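Local coordinates for ganglioside-induced differentiation-associated protein 2 (Homo sapiens, PDB 4UML), which is of unsettled function but carries in this chain a macro domain, a fold that in many relatives binds ADP-ribose, joined in the full-length protein to a SEC14-like domain, at residues K56-G62 and V204-D210; G62-L66 and S89-L93; C69-T75 and M162-C168; S76-L80 and L105-T110; V130-Y134 and R175-L179. Numbering follows the deposited sequence.

Contact 1: residues K56-G62 and V204-D210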
# COMPACT_ATOMS: atom_id res chain seq x y z
N LYS A 56 -8.81 -9.72 -7.08
CA LYS A 56 -7.49 -9.09 -7.02
C LYS A 56 -7.12 -8.50 -5.66
O LYS A 56 -5.96 -8.20 -5.41
CB LYS A 56 -7.42 -8.01 -8.06
CG LYS A 56 -7.68 -8.58 -9.44
CD LYS A 56 -7.73 -7.51 -10.50
CE LYS A 56 -7.83 -8.17 -11.87
NZ LYS A 56 -7.38 -7.24 -12.93
N VAL A 57 -8.10 -8.34 -4.79
CA VAL A 57 -7.87 -7.72 -3.51
C VAL A 57 -7.62 -8.77 -2.45
O VAL A 57 -8.34 -9.78 -2.38
CB VAL A 57 -9.10 -6.90 -3.08
CG1 VAL A 57 -8.96 -6.43 -1.64
CG2 VAL A 57 -9.25 -5.73 -4.01
N VAL A 58 -6.60 -8.52 -1.62
CA VAL A 58 -6.25 -9.37 -0.53
C VAL A 58 -6.05 -8.53 0.75
O VAL A 58 -5.33 -7.53 0.76
CB VAL A 58 -4.92 -10.12 -0.83
CG1 VAL A 58 -4.54 -11.00 0.33
CG2 VAL A 58 -4.99 -10.89 -2.14
N LEU A 59 -6.70 -8.95 1.84
CA LEU A 59 -6.42 -8.40 3.16
C LEU A 59 -5.59 -9.39 3.96
O LEU A 59 -5.99 -10.53 4.15
CB LEU A 59 -7.71 -8.10 3.90
CG LEU A 59 -7.56 -7.56 5.33
CD1 LEU A 59 -6.87 -6.22 5.35
CD2 LEU A 59 -8.92 -7.42 6.01
N TRP A 60 -4.44 -8.94 4.46
CA TRP A 60 -3.52 -9.86 5.11
C TRP A 60 -2.95 -9.20 6.32
O TRP A 60 -2.33 -8.13 6.21
CB TRP A 60 -2.38 -10.22 4.17
CG TRP A 60 -1.35 -11.07 4.78
CD1 TRP A 60 -1.51 -12.37 5.23
CD2 TRP A 60 0.02 -10.73 5.00
NE1 TRP A 60 -0.32 -12.84 5.73
CE2 TRP A 60 0.64 -11.87 5.58
CE3 TRP A 60 0.80 -9.59 4.76
CZ2 TRP A 60 1.98 -11.88 5.94
CZ3 TRP A 60 2.13 -9.60 5.10
CH2 TRP A 60 2.72 -10.75 5.67
N LYS A 61 -3.13 -9.83 7.48
CA LYS A 61 -2.49 -9.33 8.68
C LYS A 61 -1.06 -9.85 8.76
O LYS A 61 -0.84 -11.03 8.96
CB LYS A 61 -3.26 -9.71 9.95
CG LYS A 61 -2.61 -9.13 11.20
CD LYS A 61 -3.62 -8.95 12.33
CE LYS A 61 -4.01 -10.29 12.94
NZ LYS A 61 -2.84 -10.92 13.60
N GLY A 62 -0.08 -8.97 8.56
CA GLY A 62 1.33 -9.39 8.57
C GLY A 62 2.25 -8.26 8.18
O GLY A 62 1.78 -7.16 7.86
N VAL A 204 -3.53 -6.97 -5.33
CA VAL A 204 -3.21 -5.85 -4.45
C VAL A 204 -3.43 -6.38 -3.05
O VAL A 204 -4.51 -6.92 -2.73
CB VAL A 204 -4.08 -4.62 -4.73
CG1 VAL A 204 -3.86 -3.55 -3.66
CG2 VAL A 204 -3.75 -4.05 -6.09
N VAL A 205 -2.38 -6.28 -2.23
CA VAL A 205 -2.43 -6.77 -0.88
C VAL A 205 -2.38 -5.59 0.06
O VAL A 205 -1.44 -4.79 0.02
CB VAL A 205 -1.27 -7.72 -0.53
CG1 VAL A 205 -1.38 -8.18 0.92
CG2 VAL A 205 -1.24 -8.89 -1.46
N PHE A 206 -3.40 -5.50 0.90
CA PHE A 206 -3.39 -4.58 2.03
C PHE A 206 -2.85 -5.32 3.24
O PHE A 206 -3.58 -6.11 3.84
CB PHE A 206 -4.80 -4.07 2.29
CG PHE A 206 -5.39 -3.27 1.15
CD1 PHE A 206 -5.01 -1.95 0.93
CD2 PHE A 206 -6.39 -3.80 0.36
CE1 PHE A 206 -5.56 -1.20 -0.09
CE2 PHE A 206 -6.97 -3.04 -0.67
CZ PHE A 206 -6.55 -1.74 -0.91
N ALA A 207 -1.56 -5.10 3.53
CA ALA A 207 -0.90 -5.61 4.72
C ALA A 207 -1.24 -4.75 5.92
O ALA A 207 -0.96 -3.53 5.92
CB ALA A 207 0.60 -5.63 4.53
N VAL A 208 -1.82 -5.36 6.95
CA VAL A 208 -2.27 -4.62 8.13
C VAL A 208 -1.71 -5.22 9.42
O VAL A 208 -1.25 -6.34 9.44
CB VAL A 208 -3.80 -4.56 8.21
CG1 VAL A 208 -4.35 -3.79 7.01
CG2 VAL A 208 -4.46 -5.93 8.33
N SER A 209 -1.71 -4.44 10.50
CA SER A 209 -1.42 -4.98 11.83
C SER A 209 -2.72 -5.04 12.60
O SER A 209 -3.78 -4.70 12.07
CB SER A 209 -0.42 -4.10 12.58
OG SER A 209 -1.00 -2.85 12.90
N ASP A 210 -2.66 -5.47 13.85
CA ASP A 210 -3.87 -5.58 14.68
C ASP A 210 -4.53 -4.22 14.87
O ASP A 210 -5.75 -4.13 14.95
CB ASP A 210 -3.55 -6.21 16.05
CG ASP A 210 -3.25 -7.70 15.94
OD1 ASP A 210 -4.14 -8.45 15.49
OD2 ASP A 210 -2.13 -8.11 16.29

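Contact 2: residues G62-L66 and S89-L93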
# COMPACT_ATOMS: atom_id res chain seq x y z
N GLY A 62 -0.08 -8.97 8.56
CA GLY A 62 1.33 -9.39 8.57
C GLY A 62 2.25 -8.26 8.18
O GLY A 62 1.78 -7.16 7.86
N ASP A 63 3.55 -8.54 8.20
CA ASP A 63 4.59 -7.55 7.92
C ASP A 63 4.78 -7.46 6.40
O ASP A 63 5.18 -8.43 5.78
CB ASP A 63 5.89 -7.99 8.60
CG ASP A 63 6.99 -6.94 8.54
OD1 ASP A 63 6.97 -6.02 7.67
OD2 ASP A 63 7.90 -7.04 9.40
N VAL A 64 4.47 -6.30 5.82
CA VAL A 64 4.56 -6.11 4.38
C VAL A 64 5.93 -6.51 3.81
O VAL A 64 6.01 -6.98 2.68
CB VAL A 64 4.21 -4.65 4.01
CG1 VAL A 64 5.37 -3.72 4.32
CG2 VAL A 64 3.84 -4.56 2.54
N ALA A 65 7.00 -6.34 4.58
CA ALA A 65 8.33 -6.65 4.13
C ALA A 65 8.55 -8.12 3.76
O ALA A 65 9.51 -8.42 3.06
CB ALA A 65 9.36 -6.20 5.16
N LEU A 66 7.66 -8.99 4.19
CA LEU A 66 7.79 -10.42 3.91
C LEU A 66 7.19 -10.82 2.58
O LEU A 66 7.38 -11.94 2.14
CB LEU A 66 7.09 -11.21 4.99
CG LEU A 66 7.70 -11.02 6.39
CD1 LEU A 66 6.87 -11.74 7.43
CD2 LEU A 66 9.12 -11.53 6.39
N SER A 89 11.19 -2.64 9.41
CA SER A 89 11.28 -3.99 8.80
C SER A 89 11.85 -3.96 7.42
O SER A 89 12.72 -4.76 7.09
CB SER A 89 9.92 -4.64 8.70
OG SER A 89 9.31 -4.57 9.95
N ILE A 90 11.30 -3.07 6.60
CA ILE A 90 11.71 -2.98 5.24
C ILE A 90 13.23 -2.72 5.17
O ILE A 90 13.93 -3.40 4.43
CB ILE A 90 10.93 -1.90 4.47
CG1 ILE A 90 9.44 -2.28 4.30
CG2 ILE A 90 11.59 -1.63 3.16
CD1 ILE A 90 8.60 -1.28 3.49
N PHE A 91 13.75 -1.74 5.91
CA PHE A 91 15.20 -1.44 5.79
C PHE A 91 16.09 -2.60 6.29
O PHE A 91 17.12 -2.94 5.71
CB PHE A 91 15.58 -0.17 6.58
CG PHE A 91 15.10 1.11 5.97
CD1 PHE A 91 14.61 1.17 4.68
CD2 PHE A 91 15.18 2.28 6.69
CE1 PHE A 91 14.20 2.38 4.13
CE2 PHE A 91 14.77 3.48 6.15
CZ PHE A 91 14.29 3.54 4.87
N MET A 92 15.66 -3.22 7.37
CA MET A 92 16.39 -4.32 7.89
C MET A 92 16.44 -5.46 6.86
O MET A 92 17.51 -6.03 6.61
CB MET A 92 15.71 -4.80 9.15
CG MET A 92 16.26 -6.13 9.60
SD MET A 92 15.69 -6.52 11.25
CE MET A 92 16.69 -5.38 12.20
N LEU A 93 15.30 -5.78 6.24
CA LEU A 93 15.27 -6.94 5.33
C LEU A 93 15.85 -6.66 3.98
O LEU A 93 16.42 -7.57 3.35
CB LEU A 93 13.89 -7.50 5.26
CG LEU A 93 13.46 -8.10 6.59
CD1 LEU A 93 12.04 -8.60 6.47
CD2 LEU A 93 14.42 -9.22 7.00

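Contact 3: residues C69-T75 and M162-C168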
# COMPACT_ATOMS: atom_id res chain seq x y z
N CYS A 69 5.34 -9.75 -3.45
CA CYS A 69 4.73 -8.93 -4.47
C CYS A 69 5.82 -8.31 -5.35
O CYS A 69 6.98 -8.18 -4.91
CB CYS A 69 3.88 -7.83 -3.81
SG CYS A 69 2.48 -8.46 -2.87
N THR A 70 5.45 -7.86 -6.55
CA THR A 70 6.40 -7.21 -7.46
C THR A 70 7.05 -6.01 -6.75
O THR A 70 8.28 -5.83 -6.82
CB THR A 70 5.73 -6.75 -8.77
OG1 THR A 70 4.91 -7.83 -9.27
CG2 THR A 70 6.80 -6.34 -9.83
N ALA A 71 6.20 -5.21 -6.09
CA ALA A 71 6.62 -4.12 -5.24
C ALA A 71 5.89 -4.14 -3.90
O ALA A 71 4.70 -4.48 -3.81
CB ALA A 71 6.37 -2.78 -5.93
N ILE A 72 6.62 -3.78 -2.86
CA ILE A 72 6.03 -3.44 -1.58
C ILE A 72 6.24 -1.95 -1.36
O ILE A 72 7.13 -1.31 -1.96
CB ILE A 72 6.54 -4.29 -0.40
CG1 ILE A 72 8.05 -4.10 -0.18
CG2 ILE A 72 6.19 -5.75 -0.59
CD1 ILE A 72 8.37 -4.13 1.27
N VAL A 73 5.38 -1.39 -0.52
CA VAL A 73 5.33 0.03 -0.27
C VAL A 73 5.88 0.39 1.12
O VAL A 73 5.50 -0.19 2.12
CB VAL A 73 3.89 0.53 -0.39
CG1 VAL A 73 3.83 2.03 -0.09
CG2 VAL A 73 3.30 0.23 -1.76
N ASN A 74 6.81 1.32 1.13
CA ASN A 74 7.40 1.89 2.31
C ASN A 74 6.78 3.27 2.48
O ASN A 74 6.48 3.96 1.50
CB ASN A 74 8.91 2.00 2.16
CG ASN A 74 9.58 2.62 3.40
OD1 ASN A 74 9.17 2.35 4.51
ND2 ASN A 74 10.55 3.48 3.20
N THR A 75 6.47 3.60 3.72
CA THR A 75 5.93 4.91 4.06
C THR A 75 6.96 5.64 4.93
O THR A 75 7.54 5.03 5.85
CB THR A 75 4.54 4.83 4.69
OG1 THR A 75 3.95 6.13 4.71
CG2 THR A 75 4.53 4.22 6.10
N MET A 162 3.73 -4.07 -13.27
CA MET A 162 3.84 -4.98 -12.13
C MET A 162 2.61 -5.85 -12.00
O MET A 162 1.50 -5.38 -12.19
CB MET A 162 4.03 -4.20 -10.85
CG MET A 162 5.20 -3.24 -10.90
SD MET A 162 5.45 -2.59 -9.23
CE MET A 162 6.73 -1.41 -9.51
N SER A 163 2.79 -7.11 -11.64
CA SER A 163 1.66 -8.00 -11.43
C SER A 163 1.03 -7.92 -10.02
O SER A 163 -0.14 -8.26 -9.84
CB SER A 163 2.07 -9.43 -11.77
OG SER A 163 3.00 -9.92 -10.83
N SER A 164 1.79 -7.47 -9.01
CA SER A 164 1.25 -7.32 -7.67
C SER A 164 1.93 -6.21 -6.88
O SER A 164 3.12 -5.89 -7.11
CB SER A 164 1.28 -8.62 -6.87
OG SER A 164 2.59 -9.08 -6.69
N VAL A 165 1.15 -5.61 -5.99
CA VAL A 165 1.60 -4.54 -5.10
C VAL A 165 1.15 -4.86 -3.67
O VAL A 165 -0.02 -5.19 -3.43
CB VAL A 165 1.12 -3.14 -5.53
CG1 VAL A 165 1.64 -2.04 -4.59
CG2 VAL A 165 1.58 -2.83 -6.95
N GLY A 166 2.11 -4.88 -2.75
CA GLY A 166 1.85 -4.98 -1.33
C GLY A 166 1.83 -3.62 -0.67
O GLY A 166 2.86 -3.00 -0.49
N PHE A 167 0.65 -3.14 -0.34
CA PHE A 167 0.52 -1.90 0.41
C PHE A 167 0.73 -2.10 1.89
O PHE A 167 0.19 -3.03 2.47
CB PHE A 167 -0.86 -1.26 0.24
CG PHE A 167 -1.04 -0.53 -1.05
CD1 PHE A 167 -0.62 0.80 -1.17
CD2 PHE A 167 -1.64 -1.15 -2.12
CE1 PHE A 167 -0.79 1.48 -2.36
CE2 PHE A 167 -1.82 -0.46 -3.29
CZ PHE A 167 -1.38 0.83 -3.42
N CYS A 168 1.50 -1.20 2.50
CA CYS A 168 1.44 -0.98 3.94
C CYS A 168 0.29 -0.02 4.15
O CYS A 168 -0.28 0.56 3.19
CB CYS A 168 2.74 -0.40 4.47
SG CYS A 168 3.13 1.25 3.80

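Contact 4: residues S76-L80 and L105-T110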
# COMPACT_ATOMS: atom_id res chain seq x y z
N SER A 76 7.20 6.92 4.62
CA SER A 76 8.38 7.60 5.17
C SER A 76 8.17 9.10 5.38
O SER A 76 7.03 9.58 5.42
CB SER A 76 9.56 7.32 4.27
OG SER A 76 10.80 7.52 4.91
N ASN A 77 9.27 9.84 5.54
CA ASN A 77 9.21 11.29 5.60
C ASN A 77 9.89 11.84 4.38
O ASN A 77 10.40 11.07 3.54
CB ASN A 77 9.84 11.84 6.90
CG ASN A 77 11.30 11.46 7.08
OD1 ASN A 77 11.97 10.92 6.19
ND2 ASN A 77 11.80 11.74 8.25
N GLU A 78 9.96 13.16 4.28
CA GLU A 78 10.38 13.79 3.04
C GLU A 78 11.86 13.52 2.77
O GLU A 78 12.30 13.53 1.63
CB GLU A 78 10.07 15.29 3.05
CG GLU A 78 8.58 15.64 3.21
CD GLU A 78 7.99 15.40 4.63
OE1 GLU A 78 8.71 14.92 5.56
OE2 GLU A 78 6.77 15.67 4.82
N SER A 79 12.63 13.25 3.82
CA SER A 79 14.04 12.93 3.63
C SER A 79 14.31 11.42 3.46
O SER A 79 15.46 11.00 3.24
CB SER A 79 14.86 13.50 4.80
OG SER A 79 14.36 13.08 6.05
N LEU A 80 13.25 10.61 3.55
CA LEU A 80 13.37 9.15 3.46
C LEU A 80 14.24 8.57 4.57
O LEU A 80 15.03 7.66 4.33
CB LEU A 80 13.86 8.71 2.08
CG LEU A 80 12.91 9.09 0.95
CD1 LEU A 80 13.43 8.64 -0.41
CD2 LEU A 80 11.52 8.53 1.20
N LEU A 105 17.96 9.17 -4.74
CA LEU A 105 16.63 9.76 -4.94
C LEU A 105 16.53 11.21 -4.47
O LEU A 105 15.68 11.93 -4.97
CB LEU A 105 15.53 8.93 -4.24
CG LEU A 105 15.38 7.45 -4.63
CD1 LEU A 105 14.28 6.85 -3.77
CD2 LEU A 105 15.02 7.31 -6.10
N LYS A 106 17.35 11.60 -3.49
CA LYS A 106 17.33 12.95 -2.85
C LYS A 106 15.92 13.37 -2.33
O LYS A 106 15.31 14.33 -2.82
CB LYS A 106 17.91 14.01 -3.79
CG LYS A 106 19.41 13.82 -4.11
CD LYS A 106 19.70 13.95 -5.61
CE LYS A 106 21.13 13.53 -5.99
N GLY A 107 15.44 12.62 -1.35
CA GLY A 107 14.11 12.80 -0.80
C GLY A 107 12.92 12.39 -1.68
O GLY A 107 13.06 11.96 -2.82
N CYS A 108 11.74 12.57 -1.10
CA CYS A 108 10.46 12.31 -1.72
C CYS A 108 9.46 13.30 -1.10
O CYS A 108 9.42 13.47 0.10
CB CYS A 108 10.03 10.87 -1.44
SG CYS A 108 8.45 10.41 -2.19
N ARG A 109 8.70 13.99 -1.94
CA ARG A 109 7.76 14.98 -1.44
C ARG A 109 6.50 14.30 -0.96
O ARG A 109 6.17 13.20 -1.40
CB ARG A 109 7.44 16.00 -2.55
CG ARG A 109 8.67 16.81 -2.97
CD ARG A 109 8.45 17.66 -4.22
NE ARG A 109 8.59 16.88 -5.46
N THR A 110 5.82 14.95 -0.04
CA THR A 110 4.53 14.53 0.43
C THR A 110 3.61 14.25 -0.75
O THR A 110 3.45 15.08 -1.62
CB THR A 110 3.92 15.64 1.32
OG1 THR A 110 4.96 16.13 2.19
CG2 THR A 110 2.76 15.10 2.14

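Contact 5: residues V130-Y134 and R175-L179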
# COMPACT_ATOMS: atom_id res chain seq x y z
N VAL A 130 5.28 9.20 0.91
CA VAL A 130 5.24 10.06 2.13
C VAL A 130 3.83 10.61 2.33
O VAL A 130 3.33 11.40 1.54
CB VAL A 130 6.22 11.26 1.98
CG1 VAL A 130 6.14 12.24 3.17
CG2 VAL A 130 7.64 10.76 1.75
N GLY A 131 3.18 10.14 3.36
CA GLY A 131 1.87 10.59 3.72
C GLY A 131 1.94 11.94 4.45
O GLY A 131 3.00 12.35 4.93
N PRO A 132 0.81 12.62 4.53
CA PRO A 132 0.83 13.96 5.13
C PRO A 132 0.90 13.87 6.67
O PRO A 132 0.40 12.90 7.27
CB PRO A 132 -0.51 14.52 4.68
CG PRO A 132 -1.40 13.33 4.67
CD PRO A 132 -0.54 12.19 4.16
N LYS A 133 1.53 14.86 7.29
CA LYS A 133 1.36 15.06 8.74
C LYS A 133 0.00 15.68 8.94
O LYS A 133 -0.20 16.83 8.59
CB LYS A 133 2.40 16.04 9.24
CG LYS A 133 3.83 15.52 9.12
CD LYS A 133 4.86 16.62 9.37
CE LYS A 133 6.14 15.98 9.86
NZ LYS A 133 7.27 16.94 9.74
N TYR A 134 -0.94 14.92 9.46
CA TYR A 134 -2.33 15.33 9.48
C TYR A 134 -2.56 16.47 10.47
O TYR A 134 -2.19 16.36 11.61
CB TYR A 134 -3.23 14.19 9.87
CG TYR A 134 -4.71 14.53 9.84
CD1 TYR A 134 -5.44 14.38 8.69
CD2 TYR A 134 -5.36 15.03 10.96
CE1 TYR A 134 -6.78 14.68 8.64
CE2 TYR A 134 -6.71 15.36 10.92
CZ TYR A 134 -7.41 15.15 9.75
OH TYR A 134 -8.75 15.45 9.66
N ARG A 175 2.03 10.08 12.16
CA ARG A 175 1.63 11.28 11.40
C ARG A 175 0.18 11.66 11.66
O ARG A 175 -0.31 12.68 11.15
CB ARG A 175 1.93 11.14 9.89
CG ARG A 175 3.30 11.70 9.58
CD ARG A 175 3.82 11.50 8.17
NE ARG A 175 5.22 11.93 8.11
CZ ARG A 175 5.74 12.85 7.30
NH1 ARG A 175 5.03 13.48 6.37
NH2 ARG A 175 7.03 13.15 7.43
N GLY A 176 -0.52 10.81 12.40
CA GLY A 176 -1.82 11.14 12.99
C GLY A 176 -3.08 11.20 12.14
O GLY A 176 -4.12 11.74 12.58
N TYR A 177 -3.04 10.64 10.93
CA TYR A 177 -4.22 10.68 10.11
C TYR A 177 -5.27 9.85 10.81
O TYR A 177 -4.96 8.76 11.24
CB TYR A 177 -3.94 10.09 8.70
CG TYR A 177 -4.82 10.69 7.65
CD1 TYR A 177 -6.20 10.55 7.71
CD2 TYR A 177 -4.27 11.36 6.56
CE1 TYR A 177 -7.02 11.12 6.75
CE2 TYR A 177 -5.08 11.94 5.59
CZ TYR A 177 -6.44 11.82 5.69
OH TYR A 177 -7.24 12.39 4.74
N PRO A 178 -6.51 10.36 10.96
CA PRO A 178 -7.58 9.53 11.52
C PRO A 178 -7.80 8.25 10.70
O PRO A 178 -8.03 8.31 9.50
CB PRO A 178 -8.80 10.44 11.42
CG PRO A 178 -8.23 11.80 11.62
CD PRO A 178 -6.92 11.77 10.87
N LEU A 179 -7.75 7.11 11.39
CA LEU A 179 -7.58 5.83 10.72
C LEU A 179 -8.72 5.49 9.80
O LEU A 179 -8.52 5.03 8.69
CB LEU A 179 -7.37 4.73 11.75
CG LEU A 179 -7.31 3.30 11.21
CD1 LEU A 179 -6.14 3.13 10.24
CD2 LEU A 179 -7.20 2.34 12.39

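Contact 1: residues K56-G62 and V204-D210
Parallel pairing at the rim of a macro-domain sheet is illustrated by strand 57-61, an outermost strand, lying beside strand 203-208; the axes of the short segments approach to 4.7 Å at 21°. The backbone ladder alternates as parallel pairing requires: each even-numbered residue of the edge strand both gives and receives. Val58 N donates to Val204 O (2.9 Å) and Val58 O accepts from Phe206 N (2.8 Å); Trp60 N then bonds Phe206 O (3.0 Å) and Trp60 O takes Val208 N (2.9 Å). Lys56 O with Val204 N (2.7 Å) and Gly62 N with Val208 O (3.0 Å) close the two ends. CA-H...O contacts, such as Ala207 CA to Trp60 O at 3.3 Å, fill the intervals.

Apolar side chains clothe both faces. Val57, Leu59, Phe206 and Val208 share one, where helices 179-197 and 210-223 pack: Leu59 CD1 sits 3.8 Å from Val208 CG2. On the other, Val58 and Trp60 meet Val205 and Ala207, the methyl of Ala207 lying at the edge of the indole.

Charge appears where the strands run out. Lys61 reaches past Ser209, the N-cap of helix 210-223, and its NZ forms a salt bridge with Asp210 OD1 at 3.4 Å.

Contact 2: residues G62-L66 and S89-L93
The methyl group of Ala65 is the apolar centre where a short turn meets a helix. Its CB points at helix 85-94 and lies 4.0 Å from Ile90 CG1 and 3.8 Å from Leu93 CD1, with Ser89 CB at 3.9 Å; the small side chain lets the backbones draw to 5.1 Å between the CA atoms of Ala65 and Ile90. Flanking it, Val64 CG1 meets Ile90 CD1 at 4.1 Å, on the side where both residues also touch Ile72 of strand 71-75, and Leu66 CD2 reaches Leu93 CD1 at 4.1 Å.

The polar edge belongs to Asp63. Its OD1 accepts from Ala65 N (3.1 Å), an Asx turn that starts the 3-10 segment 64-66, while OD2 lies 2.9 Å from Ser89 OG, a hydrogen bond whose proton may instead serve Pro85 O within the helix. Such a strand-to-turn passage, Gly-Asp followed by a 3-10 turn, is familiar from macro domains, where the equivalent aspartate commonly contacts the adenine of ADP-ribose; a similar role for Asp63 is conceivable but not established.

Contact 3: residues C69-T75 and M162-C168
At the centre of the mixed macro-domain sheet, strands 71-75 and 164-167 run parallel, 4.7 Å apart at 25° between segment axes, and nearly every residue that meets here is buried. Burial makes hydrogen-bond accounting strict. In the regular part, Gly166 is bonded both ways: its N donates to Ala71 O (2.8 Å) and its O accepts from Val73 N (3.0 Å). Ala71 N completes the run more loosely, through a weak bond to Ser164 O at 3.3 Å. The outward-turned groups of strand 71-75 are met by strand 125-129, Ile72 pairing with Phe125 and Ile127.

Just ahead of strand 71-75, at Thr70, side chains take over from the main chain and meet the first residue of strand 164-167. Thr70 N donates to Ser164 OG (3.1 Å), and Ser164 N returns a bond to Thr70 OG1 (3.2 Å); Ser163 N adds a weak bond to the same OG1. Asn74 turns away, its amide held by Ser87 and His128, and Thr75 OG1 bonds Ile170 O.

The pairing frays at the other end, where Val73 O and Cys168 N are buried with no assigned partner, Cys168 SG lying 3.2 Å from Val73 O. Apolar contacts back the ladder: Val73 CG2 lies 4.0 Å from both Val165 CG1 and Phe167 CD1. Gly166 has no side chain to crowd Cys69, whose SG rests 3.6 Å from Gly166 N.

Contact 4: residues S76-L80 and L105-T110
Two loops of the macro domain are tied together here by one main-chain hydrogen bond: Cys108 N donates to Glu78 O at 2.9 Å. Glu78 belongs to a type I beta turn spanning Asn77 to Leu80, closed by Leu80 N to Asn77 O (2.9 Å), and the turn presents that carbonyl to the chain leaving helix 97-105. A CA-H...O contact from Glu78 CA to Cys108 O (3.1 Å) runs alongside, so Glu78 and Cys108 are joined by two contacts, although Glu78 sits in a turn and no strand pairing results.

The carboxylate of Glu78 is shared. OE2 receives a weak hydrogen bond from Thr110 OG1 at 3.2 Å, but its stronger partner is Arg175, from the loop before helix 179-197, which forms a salt bridge with OE1.

Close approach depends on Gly107. Its phi is positive, and a CB there would come within 2.7 Å of Glu78 O; without one, Gly107 CA can lie 3.1 Å from that oxygen. Lys106, also at positive phi, is the first residue to leave helical geometry. Beside the Cys108-Glu78 hydrogen bond Leu80 supplies the apolar part, with CD1 3.9 Å from Leu105 CD1 and CD2 3.8 Å from Cys108 CB.

Contact 5: residues V130-Y134 and R175-L179
Arg175, Tyr134 and Tyr177 clasp two loops of the macro domain, those that follow strands 125-129 and 164-167. Arg175 loses the largest area. Its extended side chain runs along residues 130-133 until NH1 donates to Gly131 O at 2.7 Å; Lys133 CG lies over one face of the guanidinium, 3.6 Å from NH1. The like charges of Lys133 NZ and Arg175 NH2 stand 4.4 Å apart, but NH2 has a salt-bridge partner in Glu78, on a third loop. The arginine backbone contributes too, Arg175 O accepting from Tyr134 N at 2.9 Å.

Next to that bond Tyr134 packs on the chain that continues through Gly176, at positive phi, to Tyr177; Tyr134 CB lies 3.7 Å from Tyr177 CA. The tyrosines meet edge-to-face, the edge of Tyr134 toward the face of Tyr177, with centroids 4.8 Å apart and planes inclined at 51°. Pro132 CG borders the edge of the Tyr177 ring, 4.0 Å from CD2, and helices 139-159 and 179-197 enclose that ring.

Pro178, the N-cap of helix 179-197, adds a CH-pi contact: its CD stands 3.4 Å from the centroid of the Tyr134 ring, almost exactly on the normal.

Overall arrangement
The five contacts show chemistry changing with depth in one domain. Contact 3 is the buried centre and contact 1 the partly buried edge of the same sheet; their strands 164-167 and 203-208 are neighbours, probably hydrogen-bonded from Val205 to Val165 and Phe167. Contact 2 shares Gly62 with contact 1 and packs on contact 3 through Val64 and Ile90, adding mainly apolar helix packing. The centres of contacts 4 and 5 lie about 17 and 14 Å from the centre of the chain, farther than those of the strand pairs, and both join loops. Contact 5 adds an aromatic pair and a CH-pi contact, contact 4 rests on one main-chain bond, and the Glu78-Arg175 salt bridge links the two.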